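Local coordinates for protein alanine racemase 1 (Caldanaerobacter subterraneus subsp. tengcongensis MB4, PDB 4Y2W) that belongs to the alanine racemase family, pairing an N-terminal TIM-barrel domain with a C-terminal beta-rich domain in a two-chain assembly, at residues L295-P309 against G312-V326. The protein carries 1 engineered substitution. Residues are numbered along the deposited sequence; the frame is centred on the assembly and turned at random.
With ALA (alanine), chain D.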
loop_
_atom_site.group_PDB
_atom_site.type_symbol
_atom_site.label_atom_id
_atom_site.label_comp_id
_atom_site.label_asym_id
_atom_site.label_seq_id
_atom_site.Cartn_x
_atom_site.Cartn_y
_atom_site.Cartn_z
ATOM N N LEU A 295 7.094 13.575 3.543
ATOM C CA LEU A 295 7.144 14.671 2.571
ATOM C C LEU A 295 6.439 15.942 3.061
ATOM O O LEU A 295 6.469 16.964 2.377
ATOM C CB LEU A 295 6.540 14.234 1.235
ATOM C CG LEU A 295 7.158 13.010 0.555
ATOM C CD1 LEU A 295 6.466 12.761 -0.774
ATOM C CD2 LEU A 295 8.654 13.172 0.349
ATOM N N SER A 296 5.794 15.874 4.225
ATOM C CA SER A 296 5.263 17.062 4.899
ATOM C C SER A 296 6.297 18.188 4.914
ATOM O O SER A 296 7.368 18.031 5.504
ATOM C CB SER A 296 4.886 16.715 6.343
ATOM O OG SER A 296 3.923 15.674 6.403
ATOM N N ASN A 297 5.984 19.303 4.251
ATOM C CA ASN A 297 6.875 20.471 4.184
ATOM C C ASN A 297 8.280 20.209 3.615
ATOM O O ASN A 297 9.232 20.901 3.989
ATOM C CB ASN A 297 7.009 21.132 5.569
ATOM C CG ASN A 297 5.752 21.852 5.999
ATOM O OD1 ASN A 297 5.332 22.820 5.364
ATOM N ND2 ASN A 297 5.152 21.401 7.096
ATOM N N ASN A 298 8.424 19.221 2.731
ATOM C CA ASN A 298 9.685 19.035 1.997
ATOM C C ASN A 298 9.525 18.149 0.772
ATOM O O ASN A 298 10.185 17.116 0.628
ATOM C CB ASN A 298 10.836 18.531 2.894
ATOM C CG ASN A 298 10.560 17.174 3.501
ATOM O OD1 ASN A 298 9.413 16.837 3.776
ATOM N ND2 ASN A 298 11.610 16.387 3.713
ATOM N N TYR A 299 8.628 18.568 -0.106
ATOM C CA TYR A 299 8.622 18.096 -1.479
ATOM C C TYR A 299 7.863 19.100 -2.327
ATOM O O TYR A 299 7.059 19.876 -1.810
ATOM C CB TYR A 299 8.005 16.697 -1.602
ATOM C CG TYR A 299 8.472 15.943 -2.836
ATOM C CD1 TYR A 299 9.802 15.536 -2.969
ATOM C CD2 TYR A 299 7.590 15.638 -3.871
ATOM C CE1 TYR A 299 10.235 14.855 -4.096
ATOM C CE2 TYR A 299 8.016 14.956 -4.999
ATOM C CZ TYR A 299 9.337 14.566 -5.108
ATOM O OH TYR A 299 9.757 13.886 -6.228
ATOM N N LYS A 300 8.137 19.093 -3.625
ATOM C CA LYS A 300 7.441 19.959 -4.559
ATOM C C LYS A 300 6.870 19.123 -5.691
ATOM O O LYS A 300 7.580 18.314 -6.289
ATOM C CB LYS A 300 8.390 21.027 -5.096
ATOM C CG LYS A 300 9.007 21.886 -4.005
ATOM C CD LYS A 300 10.001 22.888 -4.566
ATOM C CE LYS A 300 10.594 23.740 -3.454
ATOM N NZ LYS A 300 11.385 24.881 -3.994
ATOM N N LEU A 301 5.579 19.309 -5.960
ATOM C CA LEU A 301 4.882 18.596 -7.033
ATOM C C LEU A 301 4.802 19.487 -8.258
ATOM O O LEU A 301 5.018 20.695 -8.168
ATOM C CB LEU A 301 3.467 18.211 -6.595
ATOM C CG LEU A 301 3.293 17.574 -5.216
ATOM C CD1 LEU A 301 1.818 17.313 -4.946
ATOM C CD2 LEU A 301 4.093 16.289 -5.087
ATOM N N LEU A 302 4.478 18.891 -9.398
ATOM C CA LEU A 302 4.385 19.632 -10.651
ATOM C C LEU A 302 2.949 20.038 -10.940
ATOM O O LEU A 302 2.032 19.225 -10.830
ATOM C CB LEU A 302 4.934 18.804 -11.813
ATOM C CG LEU A 302 6.448 18.594 -11.826
ATOM C CD1 LEU A 302 6.833 17.587 -12.899
ATOM C CD2 LEU A 302 7.174 19.914 -12.041
ATOM N N LEU A 303 2.774 21.304 -11.307
ATOM C CA LEU A 303 1.477 21.860 -11.670
ATOM C C LEU A 303 1.717 22.909 -12.740
ATOM O O LEU A 303 2.310 23.953 -12.456
ATOM C CB LEU A 303 0.808 22.493 -10.448
ATOM C CG LEU A 303 -0.409 23.397 -10.693
ATOM C CD1 LEU A 303 -1.529 22.639 -11.389
ATOM C CD2 LEU A 303 -0.898 24.007 -9.386
ATOM N N LYS A 304 1.274 22.625 -13.964
ATOM C CA LYS A 304 1.490 23.511 -15.114
ATOM C C LYS A 304 2.977 23.732 -15.403
ATOM O O LYS A 304 3.379 24.811 -15.840
ATOM C CB LYS A 304 0.794 24.862 -14.902
ATOM C CG LYS A 304 -0.706 24.773 -14.684
ATOM C CD LYS A 304 -1.256 26.094 -14.176
ATOM C CE LYS A 304 -2.724 26.264 -14.520
ATOM N NZ LYS A 304 -2.920 26.795 -15.897
ATOM N N GLY A 305 3.789 22.707 -15.152
ATOM C CA GLY A 305 5.235 22.793 -15.358
ATOM C C GLY A 305 5.984 23.620 -14.325
ATOM O O GLY A 305 7.166 23.915 -14.511
ATOM N N LYS A 306 5.307 23.993 -13.240
ATOM C CA LYS A 306 5.912 24.750 -12.147
ATOM C C LYS A 306 5.963 23.864 -10.912
ATOM O O LYS A 306 5.087 23.017 -10.712
ATOM C CB LYS A 306 5.094 26.005 -11.826
ATOM C CG LYS A 306 4.884 26.956 -12.992
ATOM C CD LYS A 306 6.139 27.740 -13.323
ATOM C CE LYS A 306 5.903 28.656 -14.512
ATOM N NZ LYS A 306 7.076 29.532 -14.783
ATOM N N TYR A 307 6.980 24.070 -10.083
ATOM C CA TYR A 307 7.091 23.352 -8.821
ATOM C C TYR A 307 6.247 24.028 -7.744
ATOM O O TYR A 307 6.319 25.245 -7.559
ATOM C CB TYR A 307 8.553 23.261 -8.384
ATOM C CG TYR A 307 9.331 22.242 -9.179
ATOM C CD1 TYR A 307 9.383 20.912 -8.771
ATOM C CD2 TYR A 307 9.996 22.598 -10.348
ATOM C CE1 TYR A 307 10.085 19.968 -9.496
ATOM C CE2 TYR A 307 10.699 21.658 -11.080
ATOM C CZ TYR A 307 10.740 20.345 -10.648
ATOM O OH TYR A 307 11.436 19.399 -11.363
ATOM N N VAL A 308 5.441 23.233 -7.045
ATOM C CA VAL A 308 4.605 23.741 -5.958
ATOM C C VAL A 308 4.868 22.909 -4.703
ATOM O O VAL A 308 4.739 21.689 -4.736
ATOM C CB VAL A 308 3.096 23.745 -6.323
ATOM C CG1 VAL A 308 2.783 24.893 -7.272
ATOM C CG2 VAL A 308 2.654 22.421 -6.938
ATOM N N PRO A 309 5.255 23.564 -3.596
ATOM C CA PRO A 309 5.609 22.813 -2.398
ATOM C C PRO A 309 4.399 22.316 -1.613
ATOM O O PRO A 309 3.354 22.962 -1.599
ATOM C CB PRO A 309 6.398 23.833 -1.571
ATOM C CG PRO A 309 5.797 25.144 -1.942
ATOM C CD PRO A 309 5.391 25.020 -3.390
ATOM N N GLY A 312 2.228 22.292 5.159
ATOM C CA GLY A 312 1.550 21.597 6.250
ATOM C C GLY A 312 1.780 20.103 6.146
ATOM O O GLY A 312 2.475 19.641 5.238
ATOM N N ARG A 313 1.198 19.348 7.075
ATOM C CA ARG A 313 1.363 17.892 7.104
ATOM C C ARG A 313 0.548 17.226 6.006
ATOM O O ARG A 313 -0.488 17.750 5.584
ATOM C CB ARG A 313 0.953 17.304 8.460
ATOM C CG ARG A 313 1.779 17.797 9.636
ATOM C CD ARG A 313 2.029 16.694 10.653
ATOM N NE ARG A 313 2.705 17.202 11.848
ATOM C CZ ARG A 313 2.117 17.494 13.011
ATOM N NH1 ARG A 313 0.811 17.333 13.194
ATOM N NH2 ARG A 313 2.855 17.952 14.018
ATOM N N VAL A 314 1.029 16.075 5.545
ATOM C CA VAL A 314 0.281 15.249 4.611
ATOM C C VAL A 314 -0.754 14.472 5.418
ATOM O O VAL A 314 -0.410 13.766 6.366
ATOM C CB VAL A 314 1.202 14.285 3.837
ATOM C CG1 VAL A 314 0.392 13.313 2.991
ATOM C CG2 VAL A 314 2.164 15.070 2.962
ATOM N N CYS A 315 -2.023 14.634 5.051
ATOM C CA CYS A 315 -3.121 13.933 5.709
ATOM C C CYS A 315 -3.271 12.552 5.088
ATOM O O CYS A 315 -2.547 12.197 4.159
ATOM C CB CYS A 315 -4.425 14.729 5.572
ATOM S SG CYS A 315 -4.312 16.458 6.088
ATOM N N MET A 316 -4.212 11.776 5.601
ATOM C CA MET A 316 -4.431 10.416 5.129
ATOM C C MET A 316 -4.925 10.381 3.683
ATOM O O MET A 316 -4.537 9.505 2.909
ATOM C CB MET A 316 -5.445 9.724 6.036
ATOM C CG MET A 316 -5.607 8.233 5.798
ATOM S SD MET A 316 -6.413 7.437 7.202
ATOM C CE MET A 316 -6.799 5.840 6.492
ATOM N N ASP A 317 -5.777 11.337 3.327
ATOM C CA ASP A 317 -6.464 11.333 2.036
ATOM C C ASP A 317 -6.230 12.599 1.201
ATOM O O ASP A 317 -6.726 12.703 0.078
ATOM C CB ASP A 317 -7.970 11.163 2.276
ATOM C CG ASP A 317 -8.276 10.191 3.398
ATOM O OD1 ASP A 317 -7.948 8.995 3.262
ATOM O OD2 ASP A 317 -8.855 10.612 4.418
ATOM N N GLN A 318 -5.488 13.561 1.740
ATOM C CA GLN A 318 -5.320 14.845 1.070
ATOM C C GLN A 318 -4.105 15.592 1.594
ATOM O O GLN A 318 -3.523 15.210 2.601
ATOM C CB GLN A 318 -6.582 15.698 1.234
ATOM C CG GLN A 318 -6.923 16.040 2.674
ATOM C CD GLN A 318 -8.404 15.880 2.987
ATOM O OE1 GLN A 318 -8.805 14.911 3.630
ATOM N NE2 GLN A 318 -9.219 16.826 2.532
ATOM N N CYS A 319 -3.714 16.641 0.882
ATOM C CA CYS A 319 -2.674 17.547 1.357
ATOM C C CYS A 319 -2.816 18.896 0.672
ATOM O O CYS A 319 -3.526 19.022 -0.326
ATOM C CB CYS A 319 -1.279 16.966 1.117
ATOM S SG CYS A 319 -0.838 16.785 -0.623
ATOM N N MET A 320 -2.141 19.897 1.224
ATOM C CA MET A 320 -2.182 21.251 0.695
ATOM C C MET A 320 -0.881 21.621 -0.009
ATOM O O MET A 320 0.199 21.173 0.377
ATOM C CB MET A 320 -2.454 22.243 1.820
ATOM C CG MET A 320 -3.908 22.294 2.253
ATOM S SD MET A 320 -4.485 20.770 3.016
ATOM C CE MET A 320 -3.604 20.820 4.579
ATOM N N ILE A 321 -1.001 22.457 -1.035
ATOM C CA ILE A 321 0.149 22.955 -1.780
ATOM C C ILE A 321 0.034 24.463 -1.992
ATOM O O ILE A 321 -1.065 24.989 -2.158
ATOM C CB ILE A 321 0.301 22.249 -3.149
ATOM C CG1 ILE A 321 -1.050 22.126 -3.863
ATOM C CG2 ILE A 321 0.918 20.871 -2.966
ATOM C CD1 ILE A 321 -0.943 21.794 -5.340
ATOM N N ASP A 322 1.173 25.150 -1.978
ATOM C CA ASP A 322 1.218 26.589 -2.216
ATOM C C ASP A 322 1.293 26.843 -3.713
ATOM O O ASP A 322 2.298 26.532 -4.350
ATOM C CB ASP A 322 2.426 27.222 -1.512
ATOM C CG ASP A 322 2.383 28.742 -1.529
ATOM O OD1 ASP A 322 1.744 29.313 -2.436
ATOM O OD2 ASP A 322 2.986 29.368 -0.635
ATOM N N VAL A 323 0.229 27.418 -4.268
ATOM C CA VAL A 323 0.155 27.670 -5.708
ATOM C C VAL A 323 0.174 29.168 -6.023
ATOM O O VAL A 323 -0.276 29.595 -7.088
ATOM C CB VAL A 323 -1.089 26.994 -6.330
ATOM C CG1 VAL A 323 -1.028 25.487 -6.121
ATOM C CG2 VAL A 323 -2.379 27.554 -5.750
ATOM N N THR A 324 0.718 29.957 -5.100
ATOM C CA THR A 324 0.732 31.412 -5.222
ATOM C C THR A 324 1.509 31.913 -6.441
ATOM O O THR A 324 1.139 32.918 -7.041
ATOM C CB THR A 324 1.343 32.049 -3.965
ATOM O OG1 THR A 324 0.690 31.521 -2.802
ATOM C CG2 THR A 324 1.197 33.570 -3.995
ATOM N N ASP A 325 2.576 31.207 -6.804
ATOM C CA ASP A 325 3.444 31.626 -7.904
ATOM C C ASP A 325 2.959 31.159 -9.274
ATOM O O ASP A 325 3.506 31.575 -10.293
ATOM C CB ASP A 325 4.868 31.114 -7.680
ATOM C CG ASP A 325 5.425 31.512 -6.332
ATOM O OD1 ASP A 325 5.071 32.603 -5.834
ATOM O OD2 ASP A 325 6.218 30.723 -5.770
ATOM N N VAL A 326 1.946 30.297 -9.303
ATOM C CA VAL A 326 1.434 29.757 -10.559
ATOM C C VAL A 326 0.193 30.530 -11.001
ATOM O O VAL A 326 -0.778 30.638 -10.249
ATOM C CB VAL A 326 1.091 28.262 -10.423
ATOM C CG1 VAL A 326 0.632 27.694 -11.762
ATOM C CG2 VAL A 326 2.293 27.491 -9.896
HETATM N N ALA D . -7.643 12.958 9.153
HETATM C CA ALA D . -6.552 12.231 9.860
HETATM C C ALA D . -5.274 12.256 9.021
HETATM O O ALA D . -5.340 12.425 7.804
HETATM C CB ALA D . -6.973 10.798 10.163
HETATM O OXT ALA D . -4.150 12.117 9.519
#
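V308 packs its CG1 methyl against 312-326, meeting V326 CG2 at 3.7 Å and also touching V323 CG1; its CG2, turned the other way, rests on I321 CD1. L303 completes this buried side: CG lies anti to the backbone N (chi1 167°), which helps bring CD2 to 3.6 Å from V323 CG1. V323 in turn packs on V279 of strand 278-283. Toward solvent the packing is one-sided: V326 is covered by the aliphatic parts of two exposed lysines. K304 brings CD to 3.5 Å from V326 CG1, while K306 lays CB against V326 CG2 before its chain bends at chi2 and its end leads away.

A backbone hydrogen bond between the strands runs from D322 N to P309 O, 3.1 Å. Just beyond it D322 OD1 takes the amide of T324 in an Asx turn, shaping the bend toward V326.

At the far end a second grip forms. S296 OG accepts V314 N at 3.0 Å and is also hydrogen-bonded to R293 O, whereas N297 OD1 receives G312 N from above its carbonyl plane. These bonds lie just before C315 and M316, where M316 N reaches the bound alanine O at 2.6 Å; R313 NH1 makes a salt bridge with E174 of the second subunit. Strands 306-311 and 319-322 thus form an antiparallel beta hairpin of the C-terminal domain, its connecting loop lining the alanine pocket.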